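Local coordinates for thiamine pyrophosphokinase (Saccharomyces cerevisiae, PDB 1IG0), which transfers pyrophosphate from ATP to thiamine, making thiamine diphosphate and AMP, as a homodimer, the only yeast enzyme able to make this cofactor, at residues I50-F55 and L75-L79; T115-T121 and N156-E162; M221-L226 and I310-L315; Q242-C247 and K314-F318. All blocks are in the same frame, centred on the assembly; numbering follows the deposited sequence.

Contact 1 (I50-F55 and L75-L79); sequences IPRPLF and LYDYL
Two helix ends meet here: Pro51 is the N-cap of a helix starting at Arg52, while 75-78 is a last helical turn that Leu79 leaves (phi/psi -106/36). The backbones stay well apart, nearest at Arg52 and Leu79 (CA-CA 9.3 Å), so long side chains bridge the gap. Leu75 (chi1 t) sets CD1 3.8 Å from CZ of Phe55. Tyr78, chi1 t with CB directed toward the partner segment, is the centrepiece: its OH donates to O of Ile50 at 2.7 Å, tying the ring tip to the backbone just ahead of the N-cap. Its edge meets the face of Phe55 in a T-shaped pair (centroids 5.0 Å, planes 66°), and the Arg52 guanidinium covers a ring face in a cation-pi contact, CZ 4.9 Å from the Tyr78 centroid. Leu79 CD2 abuts Arg52 NH1 at 3.0 Å; NH1 also hydrogen-bonds Tyr56. The Tyr78-centred contacts join helices 52-61 and 71-78, which flank strand 64-68 in sequence; Leu75 also touches helix 103-111, and Leu54 turns to helix 312-315.

Contact 2 (T115-T121 and N156-E162); sequences TIIKQTT and NHGIELE
Strand 115-118 is extended and runs on into the loop 119-121; the facing loop begins with three positive-phi residues (Asn156 59/32, His157 57/28, Gly158 76/13), is extended at Ile159 and Glu160, and takes helical angles at Leu161 (-53/-41) and Glu162 (-71/-59). CA atoms pair as Ile117-Asn156 (5.8 Å), Gln119-Leu161 (5.1 Å) and Thr120-Glu162 (4.8 Å), the last two pairs advancing in the same direction. Main-chain hydrogen bonds join Thr120 N to Leu161 O and Thr121 N to Glu162 O, both 3.0 Å. Side-chain amides do the rest. Asn156 (chi1 t) engages both polar atoms of one residue, OD1 accepting from Lys118 N (2.8 Å) and ND2 donating to Lys118 O (3.0 Å), much as a neighbouring strand would; ND2 also closes its own loop on Ile159 O (2.8 Å). Gln119 NE2, folded back by chi1 and chi2 m, donates to Glu160 O and to Lys118 O, each at 2.8 Å. Apolar contact is concentrated at Ile117 CD1 and Ile159 CD1 (3.5 Å), and Thr115 CG2 makes a CH-pi contact 4.0 Å from the His157 ring centroid. One water links Ile116 N (2.9 Å) with His157 NE2 (2.8 Å). The loop thus covers strand 115-118, outermost in the large mixed sheet; that strand's other edge bonds strand 93-96. Ile117 packs on helix 126-139, and Thr121 leads into the thiamine-lining residues 122-125.

Contact 3 (M221-L226 and I310-L315); sequences MTPTDL and IFVDKL
The tight turn of a beta hairpin, between strands 216-221 and 225-230, meets the end of strand 304-310 as that strand passes into a short, weakly bonded helical turn. Thr222 (chi1 p) organises the hairpin turn: its OG1 accepts from Thr224 N (3.1 Å, an ST turn) and Asp225 N (2.8 Å, an ST motif), while Thr222 N closes the loop on Asp225 O at 2.8 Å. Ile310 N then donates to Thr224 O (3.0 Å, 163°), in register with the CA pair Asp225-Ile310 at 5.3 Å. This bond continues the antiparallel pairing of 225-230 with 304-310, next to the hairpin at which the large mixed sheet changes from parallel to antiparallel. Ile310, with CB toward the hairpin and chi1 p, puts CG2 3.5 Å from Leu226 CG and CD1 4.3 Å from Met221 CG. Val312 CG2 lies 3.3 Å from Pro223 O, and the extended Met221 (chi1 and chi2 t) carries CE to within 4.0 Å of Leu315 CD2. Asp225, whose CB points away from this contact, accepts through OD2 from Thr224 OG1 (2.7 Å) and from the backbone N of Phe196 of the second subunit, so the turn also borders the dimer interface.

Contact 4 (Q242-C247 and K314-F318); sequences QFRNTC and KLIDF
A cysteine thiol set against an aromatic ring marks this contact: SG of Cys247 (chi1 m) lies 4.0 Å from the Phe318 ring centroid, oblique at 39° from the normal, and 3.5 Å from its CD1 atom. The two segments share no hydrogen bond; apolar and van der Waals contacts hold them together. Segment 242-247 is helical, and the chain facing it passes from a weak helical turn at 314-315 into the C-terminal tail. Their CA atoms come nearest at Cys247-Lys314 (5.6 Å) and Phe243-Phe318 (6.8 Å), so they run in opposing senses. Phe318 (chi1 m), with CB toward the helix, spreads its ring across one turn: CE2 is 3.6 Å from Phe243 CA and CZ is 3.6 Å from Thr246 CB. The Phe243 and Phe318 rings sit obliquely, centroids 5.6 Å apart and planes at 59°, and Phe243 CD1 approaches Phe318 CB at 3.6 Å. Leu315, in an off-well rotamer (chi1 -108°, chi2 27°), brings CD1 to 3.5 Å from Cys247 CB and 4.0 Å from Phe243 CE1. Lys314 lays CG 3.5 Å from Thr246 O. Within the helix, Thr246 OG1 donates to Gln242 O and accepts from Gln242 NE2, both 2.8 Å. The arrangement is a C-terminal tail packed on helix 241-247, the connection that carries the chain from strand 235-238 in one sheet to strand 248-254 in the other.

Overall arrangement
Contacts 1, 3 and 4 form one connected region, whereas contact 2 stands apart, its centre about 34 Å from that of contact 3 although both reach the large sheet. Contacts 3 and 4 share Lys314 and Leu315 and lie about 10 Å apart between centres; a probable hydrogen bond from Phe311 N to Cys247 O (2.9 Å) also links them. Leu54, in segment 50-55, packs on Leu315, tying helix 52-61 to the same chain end. None is fully core: all are partly buried. Chemistry varies with place: aromatic and cationic between helices in contact 1, polar along an edge strand in contact 2, strand pairing with aliphatic packing in contact 3, and sulfur and aromatic packing in contact 4.

Contact 1 (I50-F55 and L75-L79)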
loop_
_atom_site.group_PDB
_atom_site.type_symbol
_atom_site.label_atom_id
_atom_site.label_comp_id
_atom_site.label_asym_id
_atom_site.label_seq_id
_atom_site.Cartn_x
_atom_site.Cartn_y
_atom_site.Cartn_z
ATOM N N ILE B 50 5.920 13.938 -8.680
ATOM C CA ILE B 50 6.291 14.996 -7.749
ATOM C C ILE B 50 6.452 16.337 -8.465
ATOM O O ILE B 50 6.916 16.390 -9.604
ATOM C CB ILE B 50 7.620 14.654 -7.036
ATOM C CG1 ILE B 50 7.918 15.687 -5.949
ATOM C CG2 ILE B 50 8.758 14.620 -8.050
ATOM C CD1 ILE B 50 9.186 15.401 -5.157
ATOM N N PRO B 51 6.048 17.439 -7.813
ATOM C CA PRO B 51 6.174 18.765 -8.423
ATOM C C PRO B 51 7.635 19.065 -8.747
ATOM O O PRO B 51 8.535 18.677 -8.002
ATOM C CB PRO B 51 5.615 19.688 -7.347
ATOM C CG PRO B 51 4.550 18.844 -6.726
ATOM C CD PRO B 51 5.241 17.507 -6.583
ATOM N N ARG B 52 7.864 19.759 -9.858
ATOM C CA ARG B 52 9.217 20.090 -10.288
ATOM C C ARG B 52 10.042 20.908 -9.304
ATOM O O ARG B 52 11.177 20.550 -8.995
ATOM C CB ARG B 52 9.179 20.801 -11.641
ATOM C CG ARG B 52 9.005 19.846 -12.796
ATOM C CD ARG B 52 9.007 20.546 -14.132
ATOM N NE ARG B 52 9.214 19.572 -15.194
ATOM C CZ ARG B 52 10.368 18.953 -15.405
ATOM N NH1 ARG B 52 11.410 19.219 -14.627
ATOM N NH2 ARG B 52 10.484 18.071 -16.388
ATOM N N PRO B 53 9.492 22.027 -8.807
ATOM C CA PRO B 53 10.247 22.846 -7.856
ATOM C C PRO B 53 10.754 22.011 -6.679
ATOM O O PRO B 53 11.886 22.177 -6.224
ATOM C CB PRO B 53 9.226 23.892 -7.426
ATOM C CG PRO B 53 8.389 24.059 -8.656
ATOM C CD PRO B 53 8.174 22.627 -9.080
ATOM N N LEU B 54 9.904 21.113 -6.195
ATOM C CA LEU B 54 10.261 20.249 -5.077
ATOM C C LEU B 54 11.338 19.254 -5.503
ATOM O O LEU B 54 12.305 19.024 -4.777
ATOM C CB LEU B 54 9.029 19.491 -4.577
ATOM C CG LEU B 54 9.249 18.616 -3.340
ATOM C CD1 LEU B 54 9.711 19.482 -2.177
ATOM C CD2 LEU B 54 7.960 17.893 -2.987
ATOM N N PHE B 55 11.163 18.668 -6.683
ATOM C CA PHE B 55 12.120 17.702 -7.209
ATOM C C PHE B 55 13.517 18.312 -7.261
ATOM O O PHE B 55 14.486 17.713 -6.795
ATOM C CB PHE B 55 11.707 17.260 -8.615
ATOM C CG PHE B 55 12.636 16.251 -9.230
ATOM C CD1 PHE B 55 12.576 14.912 -8.860
ATOM C CD2 PHE B 55 13.589 16.646 -10.163
ATOM C CE1 PHE B 55 13.452 13.978 -9.410
ATOM C CE2 PHE B 55 14.469 15.720 -10.719
ATOM C CZ PHE B 55 14.400 14.383 -10.342
ATOM N N LEU B 75 12.668 8.769 -15.185
ATOM C CA LEU B 75 13.379 10.035 -15.036
ATOM C C LEU B 75 13.527 10.710 -16.393
ATOM O O LEU B 75 13.286 11.910 -16.536
ATOM C CB LEU B 75 14.764 9.793 -14.430
ATOM C CG LEU B 75 15.639 11.031 -14.213
ATOM C CD1 LEU B 75 14.963 11.972 -13.222
ATOM C CD2 LEU B 75 17.012 10.609 -13.707
ATOM N N TYR B 76 13.925 9.923 -17.386
ATOM C CA TYR B 76 14.113 10.415 -18.746
ATOM C C TYR B 76 12.859 11.127 -19.248
ATOM O O TYR B 76 12.931 12.246 -19.758
ATOM C CB TYR B 76 14.446 9.247 -19.677
ATOM C CG TYR B 76 14.757 9.652 -21.101
ATOM C CD1 TYR B 76 15.992 10.211 -21.436
ATOM C CD2 TYR B 76 13.816 9.477 -22.116
ATOM C CE1 TYR B 76 16.283 10.580 -22.747
ATOM C CE2 TYR B 76 14.097 9.844 -23.428
ATOM C CZ TYR B 76 15.330 10.393 -23.736
ATOM O OH TYR B 76 15.606 10.753 -25.034
ATOM N N ASP B 77 11.711 10.471 -19.107
ATOM C CA ASP B 77 10.445 11.047 -19.555
ATOM C C ASP B 77 9.993 12.195 -18.659
ATOM O O ASP B 77 9.472 13.201 -19.141
ATOM C CB ASP B 77 9.350 9.977 -19.595
ATOM C CG ASP B 77 9.652 8.867 -20.582
ATOM O OD1 ASP B 77 10.205 9.164 -21.663
ATOM O OD2 ASP B 77 9.321 7.700 -20.286
ATOM N N TYR B 78 10.186 12.040 -17.354
ATOM C CA TYR B 78 9.794 13.071 -16.402
ATOM C C TYR B 78 10.320 14.430 -16.848
ATOM O O TYR B 78 9.656 15.452 -16.673
ATOM C CB TYR B 78 10.338 12.743 -15.010
ATOM C CG TYR B 78 10.024 13.789 -13.961
ATOM C CD1 TYR B 78 8.705 14.090 -13.621
ATOM C CD2 TYR B 78 11.047 14.474 -13.303
ATOM C CE1 TYR B 78 8.412 15.048 -12.650
ATOM C CE2 TYR B 78 10.763 15.434 -12.330
ATOM C CZ TYR B 78 9.444 15.714 -12.009
ATOM O OH TYR B 78 9.161 16.660 -11.047
ATOM N N LEU B 79 11.510 14.435 -17.435
ATOM C CA LEU B 79 12.123 15.673 -17.895
ATOM C C LEU B 79 12.065 15.796 -19.415
ATOM O O LEU B 79 12.982 16.322 -20.045
ATOM C CB LEU B 79 13.571 15.742 -17.398
ATOM C CG LEU B 79 13.695 15.621 -15.872
ATOM C CD1 LEU B 79 15.149 15.720 -15.448
ATOM C CD2 LEU B 79 12.876 16.717 -15.209
#

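Contact 2 (T115-T121 and N156-E162)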
loop_
_atom_site.group_PDB
_atom_site.type_symbol
_atom_site.label_atom_id
_atom_site.label_comp_id
_atom_site.label_asym_id
_atom_site.label_seq_id
_atom_site.Cartn_x
_atom_site.Cartn_y
_atom_site.Cartn_z
ATOM N N THR B 115 27.012 5.539 -14.626
ATOM C CA THR B 115 27.514 4.202 -14.339
ATOM C C THR B 115 26.339 3.233 -14.336
ATOM O O THR B 115 25.540 3.210 -13.400
ATOM C CB THR B 115 28.226 4.142 -12.975
ATOM O OG1 THR B 115 29.337 5.048 -12.976
ATOM C CG2 THR B 115 28.730 2.730 -12.698
ATOM N N ILE B 116 26.237 2.441 -15.398
ATOM C CA ILE B 116 25.156 1.475 -15.535
ATOM C C ILE B 116 25.650 0.080 -15.177
ATOM O O ILE B 116 26.619 -0.412 -15.755
ATOM C CB ILE B 116 24.602 1.481 -16.973
ATOM C CG1 ILE B 116 24.154 2.900 -17.343
ATOM C CG2 ILE B 116 23.432 0.515 -17.085
ATOM C CD1 ILE B 116 23.676 3.055 -18.770
ATOM N N ILE B 117 24.976 -0.549 -14.219
ATOM C CA ILE B 117 25.349 -1.880 -13.755
ATOM C C ILE B 117 24.236 -2.894 -13.982
ATOM O O ILE B 117 23.103 -2.700 -13.540
ATOM C CB ILE B 117 25.691 -1.860 -12.247
ATOM C CG1 ILE B 117 26.817 -0.856 -11.984
ATOM C CG2 ILE B 117 26.094 -3.253 -11.784
ATOM C CD1 ILE B 117 27.094 -0.623 -10.517
ATOM N N LYS B 118 24.573 -3.980 -14.668
ATOM C CA LYS B 118 23.610 -5.032 -14.958
ATOM C C LYS B 118 23.715 -6.168 -13.941
ATOM O O LYS B 118 24.810 -6.622 -13.610
ATOM C CB LYS B 118 23.836 -5.566 -16.379
ATOM C CG LYS B 118 22.868 -6.660 -16.824
ATOM C CD LYS B 118 22.980 -6.890 -18.329
ATOM C CE LYS B 118 22.067 -8.007 -18.814
ATOM N NZ LYS B 118 22.527 -9.344 -18.356
ATOM N N GLN B 119 22.562 -6.597 -13.437
ATOM C CA GLN B 119 22.465 -7.691 -12.472
ATOM C C GLN B 119 21.255 -8.514 -12.900
ATOM O O GLN B 119 20.124 -8.029 -12.868
ATOM C CB GLN B 119 22.271 -7.142 -11.055
ATOM C CG GLN B 119 23.500 -6.437 -10.495
ATOM C CD GLN B 119 24.615 -7.403 -10.133
ATOM O OE1 GLN B 119 24.623 -7.982 -9.045
ATOM N NE2 GLN B 119 25.555 -7.593 -11.052
ATOM N N THR B 120 21.494 -9.761 -13.296
ATOM C CA THR B 120 20.430 -10.629 -13.793
ATOM C C THR B 120 19.665 -11.490 -12.792
ATOM O O THR B 120 18.607 -12.024 -13.128
ATOM C CB THR B 120 20.973 -11.578 -14.878
ATOM O OG1 THR B 120 21.890 -12.505 -14.285
ATOM C CG2 THR B 120 21.696 -10.793 -15.960
ATOM N N THR B 121 20.178 -11.636 -11.576
ATOM C CA THR B 121 19.505 -12.479 -10.592
ATOM C C THR B 121 18.042 -12.117 -10.379
ATOM O O THR B 121 17.694 -10.951 -10.192
ATOM C CB THR B 121 20.212 -12.444 -9.222
ATOM O OG1 THR B 121 19.575 -13.375 -8.338
ATOM C CG2 THR B 121 20.146 -11.048 -8.616
ATOM N N ASN B 156 30.720 -4.593 -17.644
ATOM C CA ASN B 156 29.880 -4.383 -16.472
ATOM C C ASN B 156 30.688 -3.843 -15.295
ATOM O O ASN B 156 30.394 -4.128 -14.135
ATOM C CB ASN B 156 29.179 -5.689 -16.084
ATOM C CG ASN B 156 27.918 -5.452 -15.272
ATOM O OD1 ASN B 156 27.107 -4.589 -15.609
ATOM N ND2 ASN B 156 27.739 -6.225 -14.206
ATOM N N HIS B 157 31.711 -3.054 -15.611
ATOM C CA HIS B 157 32.568 -2.447 -14.600
ATOM C C HIS B 157 33.229 -3.456 -13.662
ATOM O O HIS B 157 33.535 -3.137 -12.513
ATOM C CB HIS B 157 31.757 -1.429 -13.794
ATOM C CG HIS B 157 31.209 -0.310 -14.625
ATOM N ND1 HIS B 157 32.000 0.702 -15.125
ATOM C CD2 HIS B 157 29.954 -0.059 -15.067
ATOM C CE1 HIS B 157 31.256 1.527 -15.840
ATOM N NE2 HIS B 157 30.011 1.088 -15.821
ATOM N N GLY B 158 33.451 -4.669 -14.162
ATOM C CA GLY B 158 34.092 -5.699 -13.362
ATOM C C GLY B 158 33.206 -6.338 -12.312
ATOM O O GLY B 158 33.691 -7.041 -11.427
ATOM N N ILE B 159 31.904 -6.098 -12.405
ATOM C CA ILE B 159 30.954 -6.658 -11.450
ATOM C C ILE B 159 30.320 -7.918 -12.032
ATOM O O ILE B 159 29.778 -7.890 -13.138
ATOM C CB ILE B 159 29.848 -5.635 -11.117
ATOM C CG1 ILE B 159 30.485 -4.353 -10.576
ATOM C CG2 ILE B 159 28.880 -6.216 -10.096
ATOM C CD1 ILE B 159 29.516 -3.204 -10.397
ATOM N N GLU B 160 30.393 -9.019 -11.289
ATOM C CA GLU B 160 29.825 -10.286 -11.739
ATOM C C GLU B 160 28.356 -10.076 -12.113
ATOM O O GLU B 160 27.559 -9.599 -11.304
ATOM C CB GLU B 160 29.974 -11.344 -10.642
ATOM C CG GLU B 160 29.680 -12.761 -11.104
ATOM C CD GLU B 160 28.208 -13.098 -11.037
ATOM O OE1 GLU B 160 27.724 -13.843 -11.915
ATOM O OE2 GLU B 160 27.536 -12.630 -10.094
ATOM N N LEU B 161 28.015 -10.440 -13.345
ATOM C CA LEU B 161 26.673 -10.263 -13.896
ATOM C C LEU B 161 25.445 -10.788 -13.154
ATOM O O LEU B 161 24.425 -10.104 -13.106
ATOM C CB LEU B 161 26.642 -10.792 -15.333
ATOM C CG LEU B 161 27.274 -9.871 -16.379
ATOM C CD1 LEU B 161 27.328 -10.572 -17.727
ATOM C CD2 LEU B 161 26.459 -8.587 -16.473
ATOM N N GLU B 162 25.520 -11.984 -12.581
ATOM C CA GLU B 162 24.356 -12.528 -11.889
ATOM C C GLU B 162 24.006 -11.852 -10.567
ATOM O O GLU B 162 22.901 -11.336 -10.401
ATOM C CB GLU B 162 24.524 -14.028 -11.637
ATOM C CG GLU B 162 23.261 -14.686 -11.087
ATOM C CD GLU B 162 23.467 -16.135 -10.689
ATOM O OE1 GLU B 162 24.121 -16.875 -11.453
ATOM O OE2 GLU B 162 22.964 -16.534 -9.618
HETATM O O HOH W 1 28.113 2.300 -17.561
HETATM O O HOH W 2 19.904 -16.126 -9.612
#

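Contact 3 (M221-L226 and I310-L315)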
loop_
_atom_site.group_PDB
_atom_site.type_symbol
_atom_site.label_atom_id
_atom_site.label_comp_id
_atom_site.label_asym_id
_atom_site.label_seq_id
_atom_site.Cartn_x
_atom_site.Cartn_y
_atom_site.Cartn_z
ATOM N N MET B 221 8.641 9.071 -0.074
ATOM C CA MET B 221 7.897 10.289 -0.331
ATOM C C MET B 221 6.978 9.963 -1.493
ATOM O O MET B 221 7.438 9.608 -2.578
ATOM C CB MET B 221 8.817 11.443 -0.714
ATOM C CG MET B 221 8.043 12.701 -1.080
ATOM S SD MET B 221 9.089 14.100 -1.504
ATOM C CE MET B 221 9.435 14.763 0.096
ATOM N N THR B 222 5.678 10.066 -1.254
ATOM C CA THR B 222 4.695 9.772 -2.281
ATOM C C THR B 222 3.905 11.047 -2.524
ATOM O O THR B 222 4.164 12.071 -1.892
ATOM C CB THR B 222 3.740 8.648 -1.822
ATOM O OG1 THR B 222 2.751 9.185 -0.934
ATOM C CG2 THR B 222 4.516 7.564 -1.090
ATOM N N PRO B 223 2.933 11.011 -3.447
ATOM C CA PRO B 223 2.151 12.222 -3.708
ATOM C C PRO B 223 1.340 12.682 -2.502
ATOM O O PRO B 223 0.867 13.820 -2.466
ATOM C CB PRO B 223 1.247 11.805 -4.867
ATOM C CG PRO B 223 2.049 10.754 -5.570
ATOM C CD PRO B 223 2.607 9.957 -4.424
ATOM N N THR B 224 1.193 11.805 -1.512
ATOM C CA THR B 224 0.399 12.128 -0.329
ATOM C C THR B 224 1.035 11.836 1.028
ATOM O O THR B 224 0.555 12.331 2.051
ATOM C CB THR B 224 -0.941 11.374 -0.359
ATOM O OG1 THR B 224 -0.689 9.963 -0.401
ATOM C CG2 THR B 224 -1.749 11.772 -1.582
ATOM N N ASP B 225 2.106 11.050 1.056
ATOM C CA ASP B 225 2.711 10.708 2.336
ATOM C C ASP B 225 4.223 10.636 2.410
ATOM O O ASP B 225 4.939 10.609 1.406
ATOM C CB ASP B 225 2.197 9.341 2.803
ATOM C CG ASP B 225 0.693 9.275 2.904
ATOM O OD1 ASP B 225 0.150 9.732 3.930
ATOM O OD2 ASP B 225 0.055 8.767 1.956
ATOM N N LEU B 226 4.676 10.600 3.656
ATOM C CA LEU B 226 6.067 10.408 4.013
ATOM C C LEU B 226 5.866 9.119 4.802
ATOM O O LEU B 226 5.052 9.074 5.727
ATOM C CB LEU B 226 6.581 11.516 4.934
ATOM C CG LEU B 226 7.011 12.835 4.289
ATOM C CD1 LEU B 226 7.490 13.793 5.370
ATOM C CD2 LEU B 226 8.123 12.574 3.285
ATOM N N ILE B 310 1.364 14.601 3.777
ATOM C CA ILE B 310 2.035 15.843 3.435
ATOM C C ILE B 310 1.309 16.558 2.310
ATOM O O ILE B 310 0.612 15.940 1.504
ATOM C CB ILE B 310 3.490 15.602 2.981
ATOM C CG1 ILE B 310 3.512 14.593 1.830
ATOM C CG2 ILE B 310 4.328 15.120 4.149
ATOM C CD1 ILE B 310 4.883 14.372 1.224
ATOM N N PHE B 311 1.472 17.873 2.278
ATOM C CA PHE B 311 0.882 18.705 1.244
ATOM C C PHE B 311 2.086 19.096 0.398
ATOM O O PHE B 311 2.689 20.153 0.583
ATOM C CB PHE B 311 0.210 19.917 1.889
ATOM C CG PHE B 311 -0.868 19.548 2.875
ATOM C CD1 PHE B 311 -1.021 20.260 4.058
ATOM C CD2 PHE B 311 -1.720 18.474 2.628
ATOM C CE1 PHE B 311 -2.004 19.906 4.983
ATOM C CE2 PHE B 311 -2.706 18.113 3.545
ATOM C CZ PHE B 311 -2.847 18.830 4.724
ATOM N N VAL B 312 2.435 18.195 -0.514
ATOM C CA VAL B 312 3.583 18.330 -1.400
ATOM C C VAL B 312 3.884 19.707 -1.987
ATOM O O VAL B 312 5.040 20.127 -2.011
ATOM C CB VAL B 312 3.487 17.313 -2.557
ATOM C CG1 VAL B 312 4.694 17.439 -3.461
ATOM C CG2 VAL B 312 3.399 15.901 -1.995
ATOM N N ASP B 313 2.860 20.412 -2.456
ATOM C CA ASP B 313 3.073 21.726 -3.057
ATOM C C ASP B 313 3.468 22.817 -2.060
ATOM O O ASP B 313 3.768 23.944 -2.455
ATOM C CB ASP B 313 1.819 22.162 -3.819
ATOM C CG ASP B 313 1.415 21.167 -4.891
ATOM O OD1 ASP B 313 2.260 20.828 -5.746
ATOM O OD2 ASP B 313 0.246 20.725 -4.882
ATOM N N LYS B 314 3.479 22.477 -0.775
ATOM C CA LYS B 314 3.832 23.430 0.279
ATOM C C LYS B 314 5.235 23.216 0.848
ATOM O O LYS B 314 5.823 24.123 1.437
ATOM C CB LYS B 314 2.815 23.341 1.420
ATOM C CG LYS B 314 1.548 24.155 1.211
ATOM C CD LYS B 314 0.873 23.861 -0.118
ATOM C CE LYS B 314 -0.348 24.746 -0.291
ATOM N NZ LYS B 314 -0.014 26.168 0.004
ATOM N N LEU B 315 5.758 22.010 0.662
ATOM C CA LEU B 315 7.074 21.623 1.163
ATOM C C LEU B 315 8.258 22.525 0.809
ATOM O O LEU B 315 9.005 22.953 1.689
ATOM C CB LEU B 315 7.378 20.197 0.700
ATOM C CG LEU B 315 7.355 19.050 1.715
ATOM C CD1 LEU B 315 6.419 19.357 2.870
ATOM C CD2 LEU B 315 6.942 17.777 0.998
#

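Contact 4 (Q242-C247 and K314-F318)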
loop_
_atom_site.group_PDB
_atom_site.type_symbol
_atom_site.label_atom_id
_atom_site.label_comp_id
_atom_site.label_asym_id
_atom_site.label_seq_id
_atom_site.Cartn_x
_atom_site.Cartn_y
_atom_site.Cartn_z
ATOM N N GLN B 242 4.776 26.140 12.365
ATOM C CA GLN B 242 4.416 26.688 11.062
ATOM C C GLN B 242 4.535 25.625 9.977
ATOM O O GLN B 242 3.694 25.540 9.084
ATOM C CB GLN B 242 5.305 27.886 10.717
ATOM C CG GLN B 242 4.867 28.624 9.462
ATOM C CD GLN B 242 3.455 29.178 9.574
ATOM O OE1 GLN B 242 3.185 30.059 10.390
ATOM N NE2 GLN B 242 2.548 28.657 8.755
ATOM N N PHE B 243 5.586 24.815 10.053
ATOM C CA PHE B 243 5.799 23.750 9.079
ATOM C C PHE B 243 4.676 22.724 9.175
ATOM O O PHE B 243 4.095 22.322 8.165
ATOM C CB PHE B 243 7.142 23.059 9.341
ATOM C CG PHE B 243 7.341 21.785 8.554
ATOM C CD1 PHE B 243 7.463 21.816 7.169
ATOM C CD2 PHE B 243 7.409 20.555 9.203
ATOM C CE1 PHE B 243 7.652 20.641 6.438
ATOM C CE2 PHE B 243 7.598 19.371 8.480
ATOM C CZ PHE B 243 7.720 19.418 7.095
ATOM N N ARG B 244 4.369 22.308 10.399
ATOM C CA ARG B 244 3.327 21.317 10.626
ATOM C C ARG B 244 1.959 21.814 10.156
ATOM O O ARG B 244 1.204 21.068 9.535
ATOM C CB ARG B 244 3.289 20.937 12.115
ATOM C CG ARG B 244 2.271 21.688 12.960
ATOM C CD ARG B 244 1.033 20.835 13.200
ATOM N NE ARG B 244 0.406 20.420 11.951
ATOM C CZ ARG B 244 -0.581 19.536 11.860
ATOM N NH1 ARG B 244 -1.065 18.960 12.953
ATOM N NH2 ARG B 244 -1.082 19.224 10.675
ATOM N N ASN B 245 1.647 23.076 10.438
ATOM C CA ASN B 245 0.363 23.646 10.039
ATOM C C ASN B 245 0.230 23.844 8.534
ATOM O O ASN B 245 -0.859 23.705 7.977
ATOM C CB ASN B 245 0.133 24.991 10.737
ATOM C CG ASN B 245 -0.094 24.844 12.225
ATOM O OD1 ASN B 245 -0.907 24.030 12.661
ATOM N ND2 ASN B 245 0.612 25.645 13.017
ATOM N N THR B 246 1.339 24.162 7.877
ATOM C CA THR B 246 1.327 24.410 6.442
ATOM C C THR B 246 1.483 23.178 5.556
ATOM O O THR B 246 0.836 23.085 4.514
ATOM C CB THR B 246 2.436 25.416 6.048
ATOM O OG1 THR B 246 2.306 26.603 6.839
ATOM C CG2 THR B 246 2.329 25.788 4.572
ATOM N N CYS B 247 2.318 22.230 5.972
ATOM C CA CYS B 247 2.575 21.051 5.147
ATOM C C CYS B 247 2.134 19.689 5.670
ATOM O O CYS B 247 2.235 18.701 4.945
ATOM C CB CYS B 247 4.072 20.977 4.838
ATOM S SG CYS B 247 4.832 22.560 4.419
ATOM N N LYS B 314 3.479 22.477 -0.775
ATOM C CA LYS B 314 3.832 23.430 0.279
ATOM C C LYS B 314 5.235 23.216 0.848
ATOM O O LYS B 314 5.823 24.123 1.437
ATOM C CB LYS B 314 2.815 23.341 1.420
ATOM C CG LYS B 314 1.548 24.155 1.211
ATOM C CD LYS B 314 0.873 23.861 -0.118
ATOM C CE LYS B 314 -0.348 24.746 -0.291
ATOM N NZ LYS B 314 -0.014 26.168 0.004
ATOM N N LEU B 315 5.758 22.010 0.662
ATOM C CA LEU B 315 7.074 21.623 1.163
ATOM C C LEU B 315 8.258 22.525 0.809
ATOM O O LEU B 315 9.005 22.953 1.689
ATOM C CB LEU B 315 7.378 20.197 0.700
ATOM C CG LEU B 315 7.355 19.050 1.715
ATOM C CD1 LEU B 315 6.419 19.357 2.870
ATOM C CD2 LEU B 315 6.942 17.777 0.998
ATOM N N ILE B 316 8.428 22.801 -0.478
ATOM C CA ILE B 316 9.542 23.612 -0.962
ATOM C C ILE B 316 9.944 24.810 -0.098
ATOM O O ILE B 316 11.134 25.064 0.092
ATOM C CB ILE B 316 9.274 24.113 -2.405
ATOM C CG1 ILE B 316 10.535 24.776 -2.966
ATOM C CG2 ILE B 316 8.105 25.088 -2.415
ATOM C CD1 ILE B 316 10.434 25.137 -4.436
ATOM N N ASP B 317 8.965 25.536 0.431
ATOM C CA ASP B 317 9.253 26.715 1.245
ATOM C C ASP B 317 9.900 26.441 2.602
ATOM O O ASP B 317 10.406 27.362 3.243
ATOM C CB ASP B 317 7.979 27.538 1.451
ATOM C CG ASP B 317 7.457 28.138 0.159
ATOM O OD1 ASP B 317 8.224 28.862 -0.512
ATOM O OD2 ASP B 317 6.282 27.891 -0.181
ATOM N N PHE B 318 9.888 25.187 3.043
ATOM C CA PHE B 318 10.481 24.850 4.334
ATOM C C PHE B 318 11.727 23.977 4.205
ATOM O O PHE B 318 12.344 23.610 5.206
ATOM C CB PHE B 318 9.452 24.144 5.222
ATOM C CG PHE B 318 8.204 24.946 5.456
ATOM C CD1 PHE B 318 7.238 25.062 4.462
ATOM C CD2 PHE B 318 8.002 25.604 6.666
ATOM C CE1 PHE B 318 6.090 25.823 4.666
ATOM C CE2 PHE B 318 6.857 26.369 6.880
ATOM C CZ PHE B 318 5.900 26.479 5.879
#